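PDB 3NA6: succinylglutamate desuccinylase/aspartoacylase from Ruegeria sp. TM1040, which probably hydrolyses the amide bond of an N-acyl amino acid such as N-succinylglutamate or N-acetylaspartate. Local coordinates for residues 19-25 with 37-43; 67-72 with 225-229; 105-110 with 121-127. All coordinates share one frame; numbering follows the deposited sequence.

Interaction 1: 19-25 with 37-43; sequences HHGFLKL and VMIPITV
His20 and Thr42 face each other across a beta hairpin whose arms, 19-25 and 37-43, run antiparallel with 146° between their local directions. The register is continuous from His19-Val43 to Leu25-Val37: hydrogen-bonded pairs alternate with non-hydrogen-bonded ones, and eight N-H to O=C bonds close the ladder. Pro40 falls at a non-hydrogen-bonded position, paired with Phe22, where no N-H is asked of it across this pair; between the bonds, Phe22 CA makes a CA-H...O contact with Ile39 O (3.1 Å).

The polar link between side chains is His20 ND1 to Thr42 OG1, 2.7 Å. It is nearly straight (170°), and the hydroxyl lies in the imidazole plane at the ring edge. Thr42 OG1 is also hydrogen-bonded to Thr293 OG1 of a neighbouring subunit.

Met38, built as selenomethionine, can be followed outward on the same face. Its CB rests 4.0 Å from Phe22 CD1. CG then turns the chain at chi2 (-73°), which carries SE alongside Lys24, 3.6 Å from Lys24 CG. A second bend, at chi3, brings the methyl back against Phe22, CE lying 4.0 Å from Phe22 CD2. The residue thus lies between the Phe22 ring and the methylenes of Lys24, whose ammonium goes on to a cation-pi contact with Phe261 of another subunit.

The face bearing Leu23, Leu25, Ile39 and Ile41 packs against helices, Leu23 on Tyr129 of helix 122-134 and Ile39 on Tyr93 of helix 93-97. There Ile41 and Leu23 meet at about a right angle, with Ile41 CD1 3.8 Å from Leu23 CD2. The CG2 methyl of Ile41 lies beside Gly21 O and 3.7 Å from Phe22 N.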
ATOM      1  N   HIS A  19      24.132  30.053 -13.561  1.00 25.18           N
ATOM      2  CA  HIS A  19      24.560  28.910 -12.762  1.00 23.40           C
ATOM      3  C   HIS A  19      23.391  27.978 -12.544  1.00 23.64           C
ATOM      4  O   HIS A  19      22.344  28.433 -12.112  1.00 23.27           O
ATOM      5  CB  HIS A  19      25.027  29.407 -11.411  1.00 24.96           C
ATOM      6  CG  HIS A  19      26.293  30.196 -11.479  1.00 24.90           C
ATOM      7  ND1 HIS A  19      26.307  31.562 -11.650  1.00 33.97           N
ATOM      8  CD2 HIS A  19      27.584  29.796 -11.462  1.00 37.76           C
ATOM      9  CE1 HIS A  19      27.559  31.976 -11.685  1.00 38.06           C
ATOM     10  NE2 HIS A  19      28.353  30.922 -11.572  1.00 35.43           N
ATOM     11  N   HIS A  20      23.589  26.689 -12.807  1.00 21.88           N
ATOM     12  CA  HIS A  20      22.548  25.679 -12.664  1.00 24.38           C
ATOM     13  C   HIS A  20      23.031  24.635 -11.671  1.00 23.43           C
ATOM     14  O   HIS A  20      24.119  24.067 -11.819  1.00 23.50           O
ATOM     15  CB  HIS A  20      22.275  24.963 -13.993  1.00 23.96           C
ATOM     16  CG  HIS A  20      21.994  25.878 -15.154  1.00 24.64           C
ATOM     17  ND1 HIS A  20      20.868  26.677 -15.226  1.00 19.93           N
ATOM     18  CD2 HIS A  20      22.656  26.052 -16.327  1.00 25.59           C
ATOM     19  CE1 HIS A  20      20.872  27.327 -16.377  1.00 27.72           C
ATOM     20  NE2 HIS A  20      21.940  26.962 -17.069  1.00 26.71           N
ATOM     21  N   GLY A  21      22.220  24.370 -10.663  1.00 23.76           N
ATOM     22  CA  GLY A  21      22.576  23.389  -9.666  1.00 22.41           C
ATOM     23  C   GLY A  21      21.408  23.001  -8.805  1.00 23.31           C
ATOM     24  O   GLY A  21      20.290  22.882  -9.308  1.00 23.94           O
ATOM     25  N   PHE A  22      21.688  22.777  -7.515  1.00 19.96           N
ATOM     26  CA  PHE A  22      20.716  22.227  -6.583  1.00 20.85           C
ATOM     27  C   PHE A  22      20.823  22.833  -5.205  1.00 21.96           C
ATOM     28  O   PHE A  22      21.884  23.237  -4.790  1.00 21.57           O
ATOM     29  CB  PHE A  22      20.876  20.707  -6.453  1.00 19.06           C
ATOM     30  CG  PHE A  22      20.950  20.008  -7.782  1.00 21.52           C
ATOM     31  CD1 PHE A  22      19.789  19.667  -8.470  1.00 26.10           C
ATOM     32  CD2 PHE A  22      22.176  19.778  -8.387  1.00 27.28           C
ATOM     33  CE1 PHE A  22      19.855  19.090  -9.724  1.00 23.15           C
ATOM     34  CE2 PHE A  22      22.236  19.205  -9.647  1.00 26.66           C
ATOM     35  CZ  PHE A  22      21.068  18.859 -10.298  1.00 22.59           C
ATOM     36  N   LEU A  23      19.689  22.902  -4.513  1.00 22.05           N
ATOM     37  CA  LEU A  23      19.679  23.052  -3.080  1.00 20.90           C
ATOM     38  C   LEU A  23      19.698  21.635  -2.480  1.00 22.55           C
ATOM     39  O   LEU A  23      18.736  20.863  -2.611  1.00 21.65           O
ATOM     40  CB  LEU A  23      18.408  23.796  -2.651  1.00 22.50           C
ATOM     41  CG  LEU A  23      18.217  25.180  -3.296  1.00 21.85           C
ATOM     42  CD1 LEU A  23      16.965  25.844  -2.770  1.00 18.79           C
ATOM     43  CD2 LEU A  23      19.415  26.067  -3.074  1.00 20.55           C
ATOM     44  N   LYS A  24      20.807  21.275  -1.873  1.00 19.59           N
ATOM     45  CA  LYS A  24      20.942  19.979  -1.231  1.00 22.01           C
ATOM     46  C   LYS A  24      20.389  19.995   0.184  1.00 22.75           C
ATOM     47  O   LYS A  24      20.927  20.647   1.091  1.00 24.56           O
ATOM     48  CB  LYS A  24      22.408  19.567  -1.221  1.00 24.48           C
ATOM     49  CG  LYS A  24      22.701  18.126  -0.794  1.00 27.56           C
ATOM     50  CD  LYS A  24      24.194  17.777  -1.147  1.00 31.74           C
ATOM     51  CE  LYS A  24      24.992  17.263   0.040  1.00 40.29           C
ATOM     52  NZ  LYS A  24      24.884  17.964   1.369  1.00 36.62           N
ATOM     53  N   LEU A  25      19.288  19.287   0.360  1.00 21.00           N
ATOM     54  CA  LEU A  25      18.648  19.173   1.668  1.00 22.80           C
ATOM     55  C   LEU A  25      18.912  17.767   2.148  1.00 24.02           C
ATOM     56  O   LEU A  25      18.376  16.819   1.578  1.00 22.43           O
ATOM     57  CB  LEU A  25      17.154  19.437   1.495  1.00 23.72           C
ATOM     58  CG  LEU A  25      16.155  19.157   2.602  1.00 22.93           C
ATOM     59  CD1 LEU A  25      16.648  19.778   3.868  1.00 35.51           C
ATOM     60  CD2 LEU A  25      14.813  19.727   2.120  1.00 22.08           C
ATOM     61  N   VAL A  37      17.477  15.507  -0.702  1.00 21.47           N
ATOM     62  CA  VAL A  37      16.562  16.011  -1.716  1.00 21.37           C
ATOM     63  C   VAL A  37      17.359  17.067  -2.458  1.00 21.67           C
ATOM     64  O   VAL A  37      17.832  17.988  -1.847  1.00 24.12           O
ATOM     65  CB  VAL A  37      15.325  16.619  -1.097  1.00 20.67           C
ATOM     66  CG1 VAL A  37      14.399  17.197  -2.201  1.00 24.06           C
ATOM     67  CG2 VAL A  37      14.579  15.569  -0.290  1.00 24.78           C
HETATM   68  N   MSE A  38      17.527  16.890  -3.760  1.00 22.87           N
HETATM   69  CA  MSE A  38      18.298  17.789  -4.602  1.00 22.85           C
HETATM   70  C   MSE A  38      17.354  18.732  -5.368  1.00 21.21           C
HETATM   71  O   MSE A  38      16.897  18.417  -6.456  1.00 19.84           O
HETATM   72  CB  MSE A  38      19.158  16.961  -5.576  1.00 21.91           C
HETATM   73  CG  MSE A  38      20.097  15.997  -4.871  1.00 22.95           C
HETATM   74 SE   MSE A  38      21.599  16.942  -4.026  0.75 27.01          SE
HETATM   75  CE  MSE A  38      22.778  16.949  -5.588  1.00 27.75           C
ATOM     76  N   ILE A  39      17.066  19.901  -4.797  1.00 19.64           N
ATOM     77  CA  ILE A  39      16.058  20.796  -5.394  1.00 21.99           C
ATOM     78  C   ILE A  39      16.679  21.620  -6.547  1.00 19.63           C
ATOM     79  O   ILE A  39      17.586  22.381  -6.299  1.00 22.61           O
ATOM     80  CB  ILE A  39      15.499  21.768  -4.347  1.00 21.02           C
ATOM     81  CG1 ILE A  39      14.936  20.999  -3.164  1.00 26.22           C
ATOM     82  CG2 ILE A  39      14.409  22.666  -4.964  1.00 13.07           C
ATOM     83  CD1 ILE A  39      14.351  21.903  -2.088  1.00 24.37           C
ATOM     84  N   PRO A  40      16.174  21.504  -7.796  1.00 20.87           N
ATOM     85  CA  PRO A  40      16.844  22.244  -8.874  1.00 19.44           C
ATOM     86  C   PRO A  40      16.728  23.732  -8.685  1.00 20.51           C
ATOM     87  O   PRO A  40      15.700  24.221  -8.227  1.00 19.33           O
ATOM     88  CB  PRO A  40      16.091  21.802 -10.123  1.00 20.13           C
ATOM     89  CG  PRO A  40      15.675  20.405  -9.771  1.00 19.52           C
ATOM     90  CD  PRO A  40      15.172  20.591  -8.359  1.00 20.45           C
ATOM     91  N   ILE A  41      17.798  24.438  -9.031  1.00 21.43           N
ATOM     92  CA  ILE A  41      17.830  25.880  -8.928  1.00 22.22           C
ATOM     93  C   ILE A  41      18.744  26.437 -10.011  1.00 23.47           C
ATOM     94  O   ILE A  41      19.759  25.834 -10.340  1.00 22.42           O
ATOM     95  CB  ILE A  41      18.274  26.338  -7.506  1.00 22.46           C
ATOM     96  CG1 ILE A  41      18.189  27.878  -7.358  1.00 25.21           C
ATOM     97  CG2 ILE A  41      19.666  25.795  -7.148  1.00 21.61           C
ATOM     98  CD1 ILE A  41      18.243  28.318  -5.894  1.00 19.14           C
ATOM     99  N   THR A  42      18.347  27.567 -10.588  1.00 24.64           N
ATOM    100  CA  THR A  42      19.195  28.316 -11.500  1.00 24.01           C
ATOM    101  C   THR A  42      19.291  29.747 -10.981  1.00 23.78           C
ATOM    102  O   THR A  42      18.281  30.342 -10.566  1.00 26.00           O
ATOM    103  CB  THR A  42      18.632  28.320 -12.935  1.00 23.77           C
ATOM    104  OG1 THR A  42      18.828  27.041 -13.541  1.00 18.96           O
ATOM    105  CG2 THR A  42      19.344  29.362 -13.776  1.00 24.45           C
ATOM    106  N   VAL A  43      20.497  30.292 -10.968  1.00 22.65           N
ATOM    107  CA  VAL A  43      20.701  31.720 -10.663  1.00 21.51           C
ATOM    108  C   VAL A  43      21.304  32.358 -11.879  1.00 23.32           C
ATOM    109  O   VAL A  43      22.283  31.826 -12.454  1.00 22.37           O
ATOM    110  CB  VAL A  43      21.609  31.956  -9.460  1.00 24.08           C
ATOM    111  CG1 VAL A  43      21.812  33.478  -9.232  1.00 22.48           C
ATOM    112  CG2 VAL A  43      21.021  31.257  -8.231  1.00 19.66           C
TER

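Interaction 2: 67-72 with 225-229; sequences VALQEL and AKKGL
The helical segments 67-72 and 225-229 cross at -60° with their axes 9.3 Å apart, and the backbones draw closest where Ala68 CA lies 5.1 Å from Lys226 CA. Small side chains occupy this crossing: the methyl of Ala68 meets that of Ala225, CB to CB 3.8 Å, and also lies against Lys226 CG.

Next to the alanines, Leu229 contributes one methyl to a three-sided apolar cluster. Its CD2 is 3.7 Å from Leu69 CD2 and 3.8 Å from Leu72 CD2, and it also touches Ala68. Leu229 reaches this spot because its CG is anti to the backbone N (chi1 -180°), pointing the branch across to the first helix; it meets Leu69 at about a right angle and Leu72 at a slant.

A salt bridge forms the polar border. Lys226 stretches out fully beyond CG and runs across the extended Glu71, so that NZ comes 2.7 Å from Glu71 OE1. The ammonium approaches that oxygen on its syn side but 34° out of the carboxylate plane, while the lysine methylenes pass the second oxygen, Lys226 CD lying 3.6 Å from Glu71 OE2. Each charge has a further mate in a neighbouring subunit: Arg286 for Glu71 and Glu269 for Lys226. The ion pair is therefore part of an alternating charge row at the subunit interface, which probably offsets part of the cost of burying the two charges between subunits.

On the side away from the ion pair the leucines pack on the sheet. Leu69, Leu72 and Leu229 all rest on Leu54 of strand 51-55, Leu69 and Leu72 also touch strand 83-88 through Ile87, and Leu72 adds Leu233 one turn further along helix 219-235; helices 64-75 and 219-235 thus lie together on the same part of the central sheet.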
ATOM      1  N   VAL A  67       6.678  24.995 -16.353  1.00 24.28           N
ATOM      2  CA  VAL A  67       7.037  25.094 -17.774  1.00 21.68           C
ATOM      3  C   VAL A  67       7.701  26.446 -18.059  1.00 22.78           C
ATOM      4  O   VAL A  67       8.767  26.511 -18.689  1.00 20.63           O
ATOM      5  CB  VAL A  67       5.804  24.868 -18.675  1.00 23.24           C
ATOM      6  CG1 VAL A  67       6.132  25.206 -20.140  1.00 18.25           C
ATOM      7  CG2 VAL A  67       5.313  23.423 -18.537  1.00 21.76           C
ATOM      8  N   ALA A  68       7.060  27.534 -17.623  1.00 22.22           N
ATOM      9  CA  ALA A  68       7.580  28.885 -17.871  1.00 21.78           C
ATOM     10  C   ALA A  68       8.959  29.098 -17.253  1.00 21.83           C
ATOM     11  O   ALA A  68       9.848  29.736 -17.864  1.00 22.24           O
ATOM     12  CB  ALA A  68       6.581  29.957 -17.355  1.00 21.84           C
ATOM     13  N   LEU A  69       9.159  28.517 -16.065  1.00 22.54           N
ATOM     14  CA  LEU A  69      10.413  28.696 -15.313  1.00 22.57           C
ATOM     15  C   LEU A  69      11.516  27.810 -15.845  1.00 21.96           C
ATOM     16  O   LEU A  69      12.686  28.253 -15.898  1.00 22.30           O
ATOM     17  CB  LEU A  69      10.211  28.510 -13.793  1.00 18.86           C
ATOM     18  CG  LEU A  69       9.308  29.586 -13.154  1.00 21.30           C
ATOM     19  CD1 LEU A  69       8.894  29.269 -11.693  1.00 18.19           C
ATOM     20  CD2 LEU A  69      10.046  30.950 -13.198  1.00 18.14           C
ATOM     21  N   GLN A  70      11.186  26.589 -16.281  1.00 21.45           N
ATOM     22  CA  GLN A  70      12.229  25.773 -16.896  1.00 22.01           C
ATOM     23  C   GLN A  70      12.727  26.471 -18.163  1.00 23.53           C
ATOM     24  O   GLN A  70      13.926  26.522 -18.398  1.00 23.94           O
ATOM     25  CB  GLN A  70      11.779  24.354 -17.246  1.00 22.22           C
ATOM     26  CG  GLN A  70      11.743  23.394 -16.089  1.00 20.45           C
ATOM     27  CD  GLN A  70      13.161  22.942 -15.654  1.00 28.04           C
ATOM     28  OE1 GLN A  70      14.067  23.759 -15.445  1.00 41.28           O
ATOM     29  NE2 GLN A  70      13.333  21.663 -15.501  1.00 33.76           N
ATOM     30  N   GLU A  71      11.814  27.020 -18.964  1.00 22.87           N
ATOM     31  CA  GLU A  71      12.234  27.700 -20.201  1.00 23.36           C
ATOM     32  C   GLU A  71      13.061  28.946 -19.875  1.00 22.97           C
ATOM     33  O   GLU A  71      14.106  29.184 -20.465  1.00 24.18           O
ATOM     34  CB  GLU A  71      11.039  28.081 -21.047  1.00 23.89           C
ATOM     35  CG  GLU A  71      11.423  28.654 -22.391  1.00 23.23           C
ATOM     36  CD  GLU A  71      10.243  29.179 -23.147  1.00 33.31           C
ATOM     37  OE1 GLU A  71       9.513  28.382 -23.772  1.00 36.42           O
ATOM     38  OE2 GLU A  71      10.051  30.398 -23.127  1.00 46.20           O
ATOM     39  N   LEU A  72      12.605  29.719 -18.903  1.00 23.36           N
ATOM     40  CA  LEU A  72      13.360  30.886 -18.457  1.00 21.00           C
ATOM     41  C   LEU A  72      14.785  30.502 -18.040  1.00 21.60           C
ATOM     42  O   LEU A  72      15.743  31.137 -18.462  1.00 22.50           O
ATOM     43  CB  LEU A  72      12.649  31.610 -17.294  1.00 20.44           C
ATOM     44  CG  LEU A  72      13.219  33.016 -17.000  1.00 21.44           C
ATOM     45  CD1 LEU A  72      12.786  34.027 -18.079  1.00 24.11           C
ATOM     46  CD2 LEU A  72      12.812  33.476 -15.633  1.00 23.66           C
ATOM     47  N   ALA A 225       1.487  32.039 -18.740  1.00 25.05           N
ATOM     48  CA  ALA A 225       2.544  32.034 -17.730  1.00 25.21           C
ATOM     49  C   ALA A 225       3.825  32.692 -18.233  1.00 25.73           C
ATOM     50  O   ALA A 225       4.444  33.456 -17.503  1.00 22.47           O
ATOM     51  CB  ALA A 225       2.861  30.587 -17.236  1.00 22.69           C
ATOM     52  N   LYS A 226       4.226  32.383 -19.468  1.00 25.67           N
ATOM     53  CA  LYS A 226       5.446  32.937 -20.032  1.00 24.36           C
ATOM     54  C   LYS A 226       5.374  34.466 -20.252  1.00 24.71           C
ATOM     55  O   LYS A 226       6.360  35.194 -19.967  1.00 22.28           O
ATOM     56  CB  LYS A 226       5.806  32.260 -21.359  1.00 23.10           C
ATOM     57  CG  LYS A 226       6.206  30.797 -21.221  1.00 24.02           C
ATOM     58  CD  LYS A 226       6.533  30.182 -22.589  1.00 23.66           C
ATOM     59  CE  LYS A 226       6.595  28.661 -22.531  1.00 22.41           C
ATOM     60  NZ  LYS A 226       6.807  28.110 -23.866  1.00 19.44           N
ATOM     61  N   LYS A 227       4.245  34.926 -20.786  1.00 23.08           N
ATOM     62  CA  LYS A 227       4.031  36.355 -21.039  1.00 24.70           C
ATOM     63  C   LYS A 227       3.982  37.117 -19.711  1.00 24.54           C
ATOM     64  O   LYS A 227       4.625  38.161 -19.541  1.00 21.54           O
ATOM     65  CB  LYS A 227       2.738  36.561 -21.826  1.00 26.48           C
ATOM     66  CG  LYS A 227       2.150  37.968 -21.852  1.00 30.08           C
ATOM     67  CD  LYS A 227       0.659  37.934 -22.339  1.00 32.60           C
ATOM     68  CE  LYS A 227      -0.117  39.159 -21.915  1.00 29.25           C
ATOM     69  NZ  LYS A 227      -1.605  39.033 -22.049  1.00 26.70           N
ATOM     70  N   GLY A 228       3.195  36.594 -18.790  1.00 24.35           N
ATOM     71  CA  GLY A 228       3.052  37.194 -17.467  1.00 26.93           C
ATOM     72  C   GLY A 228       4.407  37.299 -16.773  1.00 25.27           C
ATOM     73  O   GLY A 228       4.722  38.341 -16.223  1.00 24.31           O
ATOM     74  N   LEU A 229       5.218  36.243 -16.850  1.00 24.14           N
ATOM     75  CA  LEU A 229       6.554  36.208 -16.240  1.00 23.89           C
ATOM     76  C   LEU A 229       7.483  37.226 -16.877  1.00 23.97           C
ATOM     77  O   LEU A 229       8.134  38.025 -16.175  1.00 20.73           O
ATOM     78  CB  LEU A 229       7.172  34.834 -16.384  1.00 25.10           C
ATOM     79  CG  LEU A 229       8.568  34.565 -15.809  1.00 27.72           C
ATOM     80  CD1 LEU A 229       8.590  34.993 -14.317  1.00 19.77           C
ATOM     81  CD2 LEU A 229       9.012  33.057 -16.025  1.00 20.09           C
TER

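Interaction 3: 105-110 with 121-127; sequences IDRGNL and TVTQKIA
Asp106 grips Thr123 with both carboxylate oxygens, one on its side chain and one on its backbone. Thr123 OG1 donates to Asp106 OD1 (2.7 Å) along the syn lone pair, and Thr123 N donates to Asp106 OD2 (2.9 Å), also on the syn side and nearly straight at 168°. The carboxylate is thereby fixed against rotation. OD1 has a second donor, Gly108 N, at 2.8 Å; this one arrives on the anti side, 28° out of the carboxylate plane, and closes an Asx turn within the loop. With CG between the backbone N and carbonyl carbon (chi1 49°), the carboxylate is placed to serve both Gly108 N of its own loop and Thr123.

A CB on Gly108 would come too close to Thr123 OG1, so the lack of a side chain matters here. Since Thr123 stands in the first turn of helix 122-134, the negative carboxylate would also be favoured by the helix dipole. An alanine here has no carboxylate for Thr123 N, Thr123 OG1 and Gly108 N, and the turn would probably be free to drift from the helix start.

Apolar contacts flank the grip. Ile105 CD1 lies 4.1 Å from Val122 CG2, the two side chains crossing at about a right angle. Farther along, Leu110 lays its backbone and CB against the Thr123 methyl (Leu110 CA to Thr123 CG2, 3.6 Å) and spreads its branches, CD1 to Ala127 CB (4.0 Å) and CD2 to Ile126 CG2.

Asn109 points away from the helix and accepts from His59, a residue that may help form the metal site expected in this family. Thr121, the N-cap, and Gln124 form a capping box: Thr121 N donates to Gln124 OE1 (3.0 Å) and Gln124 N, weakly, to Thr121 OG1. The whole is an Asx turn bound to the capping-box N-terminus of helix 122-134.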
ATOM      1  N   ILE A 105       6.716  12.699   1.458  1.00 28.93           N
ATOM      2  CA  ILE A 105       7.563  12.491   2.634  1.00 28.66           C
ATOM      3  C   ILE A 105       6.802  12.799   3.930  1.00 30.76           C
ATOM      4  O   ILE A 105       6.848  12.017   4.861  1.00 30.97           O
ATOM      5  CB  ILE A 105       8.879  13.340   2.569  1.00 27.40           C
ATOM      6  CG1 ILE A 105       9.719  12.984   1.330  1.00 30.20           C
ATOM      7  CG2 ILE A 105       9.748  13.132   3.834  1.00 30.05           C
ATOM      8  CD1 ILE A 105      10.922  14.006   1.017  1.00 21.92           C
ATOM      9  N   ASP A 106       6.065  13.916   3.977  1.00 31.16           N
ATOM     10  CA  ASP A 106       5.427  14.391   5.206  1.00 28.65           C
ATOM     11  C   ASP A 106       3.997  14.919   5.015  1.00 28.73           C
ATOM     12  O   ASP A 106       3.396  15.478   5.926  1.00 29.84           O
ATOM     13  CB  ASP A 106       6.319  15.471   5.826  1.00 30.01           C
ATOM     14  CG  ASP A 106       6.747  16.551   4.799  1.00 29.54           C
ATOM     15  OD1 ASP A 106       5.950  16.860   3.875  1.00 26.06           O
ATOM     16  OD2 ASP A 106       7.880  17.066   4.909  1.00 36.69           O
ATOM     17  N   ARG A 107       3.431  14.730   3.835  1.00 30.71           N
ATOM     18  CA  ARG A 107       2.120  15.243   3.524  1.00 32.07           C
ATOM     19  C   ARG A 107       2.094  16.774   3.642  1.00 30.93           C
ATOM     20  O   ARG A 107       1.040  17.380   3.723  1.00 29.44           O
ATOM     21  CB  ARG A 107       1.095  14.602   4.462  1.00 37.13           C
ATOM     22  CG  ARG A 107      -0.212  14.203   3.815  1.00 47.22           C
ATOM     23  CD  ARG A 107      -0.215  12.742   3.357  1.00 62.24           C
ATOM     24  NE  ARG A 107       0.432  12.581   2.053  1.00 70.51           N
ATOM     25  CZ  ARG A 107       0.772  11.414   1.509  1.00 75.43           C
ATOM     26  NH1 ARG A 107       0.539  10.267   2.143  1.00 79.72           N
ATOM     27  NH2 ARG A 107       1.362  11.396   0.321  1.00 76.59           N
ATOM     28  N   GLY A 108       3.257  17.408   3.627  1.00 28.68           N
ATOM     29  CA  GLY A 108       3.314  18.852   3.814  1.00 29.94           C
ATOM     30  C   GLY A 108       2.741  19.640   2.645  1.00 28.30           C
ATOM     31  O   GLY A 108       3.114  19.422   1.481  1.00 29.90           O
ATOM     32  N   ASN A 109       1.841  20.556   2.974  1.00 27.48           N
ATOM     33  CA  ASN A 109       1.425  21.602   2.055  1.00 27.88           C
ATOM     34  C   ASN A 109       2.381  22.772   2.244  1.00 26.69           C
ATOM     35  O   ASN A 109       2.328  23.496   3.261  1.00 23.78           O
ATOM     36  CB  ASN A 109      -0.016  22.048   2.336  1.00 26.16           C
ATOM     37  CG  ASN A 109      -0.503  23.103   1.346  1.00 31.21           C
ATOM     38  OD1 ASN A 109       0.290  23.660   0.576  1.00 29.31           O
ATOM     39  ND2 ASN A 109      -1.808  23.370   1.348  1.00 26.70           N
ATOM     40  N   LEU A 110       3.265  22.940   1.276  1.00 26.08           N
ATOM     41  CA  LEU A 110       4.360  23.892   1.425  1.00 25.68           C
ATOM     42  C   LEU A 110       3.777  25.289   1.565  1.00 24.98           C
ATOM     43  O   LEU A 110       4.296  26.096   2.346  1.00 24.06           O
ATOM     44  CB  LEU A 110       5.316  23.848   0.225  1.00 21.75           C
ATOM     45  CG  LEU A 110       6.499  24.836   0.193  1.00 21.61           C
ATOM     46  CD1 LEU A 110       7.342  24.846   1.496  1.00 16.65           C
ATOM     47  CD2 LEU A 110       7.374  24.556  -0.998  1.00 20.53           C
ATOM     48  N   THR A 121      10.226  18.832   9.500  1.00 23.24           N
ATOM     49  CA  THR A 121      10.042  17.954   8.349  1.00 26.29           C
ATOM     50  C   THR A 121      10.736  18.541   7.117  1.00 24.10           C
ATOM     51  O   THR A 121      11.140  19.688   7.129  1.00 22.88           O
ATOM     52  CB  THR A 121       8.529  17.738   8.047  1.00 25.68           C
ATOM     53  OG1 THR A 121       7.917  18.974   7.621  1.00 30.14           O
ATOM     54  CG2 THR A 121       7.828  17.178   9.275  1.00 33.25           C
ATOM     55  N   VAL A 122      10.920  17.730   6.078  1.00 23.40           N
ATOM     56  CA  VAL A 122      11.506  18.217   4.824  1.00 21.43           C
ATOM     57  C   VAL A 122      10.790  19.506   4.353  1.00 22.37           C
ATOM     58  O   VAL A 122      11.433  20.509   4.037  1.00 24.94           O
ATOM     59  CB  VAL A 122      11.526  17.127   3.738  1.00 19.85           C
ATOM     60  CG1 VAL A 122      11.860  17.737   2.409  1.00 23.22           C
ATOM     61  CG2 VAL A 122      12.590  16.035   4.123  1.00 23.05           C
ATOM     62  N   THR A 123       9.464  19.480   4.329  1.00 21.76           N
ATOM     63  CA  THR A 123       8.683  20.631   3.846  1.00 21.46           C
ATOM     64  C   THR A 123       8.947  21.881   4.694  1.00 20.87           C
ATOM     65  O   THR A 123       9.063  22.983   4.184  1.00 20.52           O
ATOM     66  CB  THR A 123       7.179  20.271   3.789  1.00 22.85           C
ATOM     67  OG1 THR A 123       6.986  19.171   2.860  1.00 21.49           O
ATOM     68  CG2 THR A 123       6.329  21.473   3.311  1.00 19.24           C
ATOM     69  N   GLN A 124       9.050  21.696   6.004  1.00 21.95           N
ATOM     70  CA  GLN A 124       9.338  22.791   6.912  1.00 23.04           C
ATOM     71  C   GLN A 124      10.740  23.354   6.723  1.00 23.22           C
ATOM     72  O   GLN A 124      10.933  24.551   6.871  1.00 23.61           O
ATOM     73  CB  GLN A 124       9.168  22.349   8.362  1.00 23.08           C
ATOM     74  CG  GLN A 124       7.757  22.019   8.702  1.00 30.84           C
ATOM     75  CD  GLN A 124       7.592  21.626  10.122  1.00 32.04           C
ATOM     76  OE1 GLN A 124       8.294  20.749  10.643  1.00 29.21           O
ATOM     77  NE2 GLN A 124       6.682  22.304  10.792  1.00 34.53           N
ATOM     78  N   LYS A 125      11.706  22.479   6.461  1.00 22.08           N
ATOM     79  CA  LYS A 125      13.107  22.872   6.174  1.00 22.27           C
ATOM     80  C   LYS A 125      13.222  23.664   4.850  1.00 18.83           C
ATOM     81  O   LYS A 125      13.932  24.670   4.788  1.00 21.73           O
ATOM     82  CB  LYS A 125      14.024  21.643   6.147  1.00 22.48           C
ATOM     83  CG  LYS A 125      14.232  20.983   7.554  1.00 26.26           C
ATOM     84  CD  LYS A 125      14.842  19.605   7.399  1.00 29.97           C
ATOM     85  CE  LYS A 125      15.662  19.160   8.565  1.00 39.49           C
ATOM     86  NZ  LYS A 125      15.986  17.711   8.423  1.00 33.03           N
ATOM     87  N   ILE A 126      12.464  23.262   3.827  1.00 19.70           N
ATOM     88  CA  ILE A 126      12.335  24.053   2.600  1.00 19.45           C
ATOM     89  C   ILE A 126      11.814  25.456   2.925  1.00 22.13           C
ATOM     90  O   ILE A 126      12.417  26.467   2.532  1.00 20.85           O
ATOM     91  CB  ILE A 126      11.453  23.358   1.526  1.00 19.16           C
ATOM     92  CG1 ILE A 126      12.095  22.043   1.075  1.00 22.13           C
ATOM     93  CG2 ILE A 126      11.261  24.231   0.316  1.00 15.30           C
ATOM     94  CD1 ILE A 126      11.198  21.165   0.120  1.00 21.57           C
ATOM     95  N   ALA A 127      10.694  25.521   3.631  1.00 21.27           N
ATOM     96  CA  ALA A 127      10.101  26.797   4.007  1.00 21.12           C
ATOM     97  C   ALA A 127      11.080  27.667   4.793  1.00 21.67           C
ATOM     98  O   ALA A 127      11.243  28.860   4.513  1.00 20.05           O
ATOM     99  CB  ALA A 127       8.828  26.579   4.832  1.00 17.93           C
TER

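In the fold
Interactions 1 and 3 adjoin: Leu25 of the hairpin packs on Val122, Lys125 and Ile126, and Ile39 on Ile126, so helix 122-134, part of interaction 3, also covers one face of the hairpin. Interaction 2 lies apart, its centre 18 Å from that of interaction 1 and about 25 Å from that of interaction 3. Interactions 1 and 2 are buried and both meet the second subunit; interaction 3 is only partly buried. The chemistry follows. The hairpin relies on a backbone ladder, the helix pair on alanine and leucine methyls in contact, with an ion pair shared with a neighbouring subunit, and the loop, lacking regular structure, on a carboxylate gripping a helix start.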